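Local coordinates for flagellar basal body protein (Helicobacter pylori, PDB 5NPY) that probably builds the flagellar hook of the bacterium, the curved joint that links the rotary motor to the filament, at residues W398-Y403 / Y446-S451. Numbering follows the deposited sequence.
Sequences WEVKSY and YSLDKS. With 144 (tris-hydroxymethyl-methyl-ammonium), chain B.
Two beta sheets packed face to face, as in a beta sandwich, meet here through alternate side chains: V400 and S402 from one sheet, L448 and Y446 from the other. The evidence is in the spacing. CA of V400 lies 9.1 Å from CA of L448, too far for backbone pairing, and no hydrogen bond joins the two segments, which bury 134 Å² between them. The apolar half is a tip-to-tip meeting of V400 and L448, with CG1 of V400 3.8 Å from CD1 of L448. The same leucine methyl also lies 4.0 Å from CG2 of V400, so it faces both branches of the valine. The extended end of L448, with CD1 anti to CA (chi2 171°), helps carry its branched tip across the gap.

The polar half has a different shape. S402 comes to the edge of the Y446 ring, close to its plane and not over a face, with OG 3.6 Å from CE1 and CB 3.9 Å from the same carbon. CG of Y446 stands anti to the backbone N (chi1 -175°), which extends the ring toward S402. Both hydroxyls find their hydrogen-bond partner outside the pair: OG of S402 and OH of Y446 each bond to OG of S375, which thereby satisfies two buried polar groups at the interface.

On the other face of its strand, E399 accepts a hydrogen bond at OE2 from O3 of the bound tris-hydroxymethyl-methyl-ammonium, 2.7 Å away, and T380 also bonds this ligand. Strand 396-406 runs between strands 370-381 and 411-423, paired antiparallel with both. Facing it, Y446 lies near the end of strand 442-447, which closes at S447, L448 begins the following loop, and M435 of strand 435-439 touches S402, Y446 and L448.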
# COMPACT_ATOMS: atom_id res chain seq x y z
N TRP A 398 1.66 -2.79 18.17
CA TRP A 398 2.93 -3.24 17.64
C TRP A 398 3.83 -2.03 17.49
O TRP A 398 3.35 -0.94 17.17
CB TRP A 398 2.76 -3.95 16.28
CG TRP A 398 1.88 -5.14 16.30
CD1 TRP A 398 0.57 -5.19 16.67
CD2 TRP A 398 2.22 -6.48 15.87
NE1 TRP A 398 0.08 -6.47 16.51
CE2 TRP A 398 1.08 -7.28 16.03
CE3 TRP A 398 3.40 -7.07 15.37
CZ2 TRP A 398 1.06 -8.64 15.72
CZ3 TRP A 398 3.38 -8.41 15.06
CH2 TRP A 398 2.22 -9.18 15.23
N GLU A 399 5.14 -2.21 17.69
CA GLU A 399 6.12 -1.19 17.34
C GLU A 399 6.80 -1.56 16.03
O GLU A 399 7.37 -2.67 15.91
CB GLU A 399 7.18 -0.98 18.43
CG GLU A 399 6.58 -0.57 19.74
CD GLU A 399 7.57 0.10 20.66
OE1 GLU A 399 8.55 0.67 20.16
OE2 GLU A 399 7.35 0.05 21.88
N VAL A 400 6.79 -0.62 15.08
CA VAL A 400 7.23 -0.86 13.70
C VAL A 400 8.52 -0.08 13.40
O VAL A 400 8.58 1.14 13.58
CB VAL A 400 6.12 -0.47 12.71
CG1 VAL A 400 6.55 -0.79 11.29
CG2 VAL A 400 4.71 -1.09 13.12
N LYS A 401 9.51 -0.79 12.87
CA LYS A 401 10.83 -0.26 12.51
C LYS A 401 10.91 -0.25 10.99
O LYS A 401 10.95 -1.31 10.37
CB LYS A 401 11.90 -1.16 13.14
CG LYS A 401 13.30 -1.13 12.53
CD LYS A 401 14.15 -2.28 13.11
CE LYS A 401 15.62 -1.89 13.15
NZ LYS A 401 16.42 -2.78 14.03
N SER A 402 10.93 0.95 10.38
CA SER A 402 10.89 1.06 8.92
C SER A 402 12.13 1.77 8.36
O SER A 402 12.64 2.73 8.95
CB SER A 402 9.64 1.81 8.46
OG SER A 402 8.44 1.25 8.97
N TYR A 403 12.58 1.31 7.19
CA TYR A 403 13.78 1.81 6.52
C TYR A 403 13.74 1.36 5.07
O TYR A 403 12.89 0.56 4.67
CB TYR A 403 15.05 1.31 7.22
CG TYR A 403 15.02 -0.18 7.46
CD1 TYR A 403 15.54 -1.07 6.52
CD2 TYR A 403 14.44 -0.72 8.61
CE1 TYR A 403 15.50 -2.45 6.72
CE2 TYR A 403 14.39 -2.11 8.81
CZ TYR A 403 14.93 -2.96 7.85
OH TYR A 403 14.90 -4.32 8.00
N TYR A 446 4.99 7.83 4.53
CA TYR A 446 4.70 6.40 4.64
C TYR A 446 3.57 6.19 5.65
O TYR A 446 3.68 6.65 6.79
CB TYR A 446 5.95 5.63 5.07
CG TYR A 446 5.86 4.11 5.12
CD1 TYR A 446 6.70 3.39 5.94
CD2 TYR A 446 5.01 3.39 4.29
CE1 TYR A 446 6.66 2.03 5.99
CE2 TYR A 446 4.98 2.01 4.34
CZ TYR A 446 5.82 1.33 5.19
OH TYR A 446 5.82 -0.04 5.27
N SER A 447 2.49 5.53 5.22
CA SER A 447 1.33 5.26 6.07
C SER A 447 1.11 3.75 6.19
O SER A 447 0.99 3.05 5.18
CB SER A 447 0.05 5.91 5.54
OG SER A 447 0.15 7.33 5.48
N LEU A 448 1.07 3.27 7.43
CA LEU A 448 0.96 1.85 7.70
C LEU A 448 -0.48 1.35 7.76
O LEU A 448 -0.68 0.16 8.00
CB LEU A 448 1.66 1.53 9.03
CG LEU A 448 3.17 1.79 8.98
CD1 LEU A 448 3.75 1.68 10.36
CD2 LEU A 448 3.89 0.82 8.00
N ASP A 449 -1.48 2.21 7.58
CA ASP A 449 -2.79 1.89 8.13
C ASP A 449 -3.85 1.61 7.10
O ASP A 449 -4.92 1.13 7.47
CB ASP A 449 -3.28 3.01 9.07
CG ASP A 449 -3.51 4.32 8.34
OD1 ASP A 449 -4.47 5.03 8.71
OD2 ASP A 449 -2.73 4.64 7.40
N LYS A 450 -3.60 1.91 5.83
CA LYS A 450 -4.50 1.57 4.73
C LYS A 450 -3.80 1.91 3.43
O LYS A 450 -2.86 2.72 3.39
CB LYS A 450 -5.83 2.32 4.81
CG LYS A 450 -5.71 3.84 4.47
CD LYS A 450 -7.06 4.54 4.66
CE LYS A 450 -6.99 6.03 4.31
NZ LYS A 450 -6.20 6.79 5.32
N SER A 451 -4.30 1.30 2.35
CA SER A 451 -3.96 1.57 0.96
C SER A 451 -5.23 2.06 0.26
O SER A 451 -6.23 2.36 0.91
CB SER A 451 -3.42 0.30 0.29
OG SER A 451 -4.42 -0.71 0.30
C1 144 B . 3.23 1.79 25.03
N 144 B . 3.77 0.58 24.40
C2 144 B . 4.63 -0.13 25.35
O2 144 B . 5.92 0.41 25.46
C3 144 B . 4.55 0.93 23.22
O3 144 B . 4.69 -0.19 22.37
C4 144 B . 2.73 -0.37 23.97
O4 144 B . 1.38 -0.08 24.26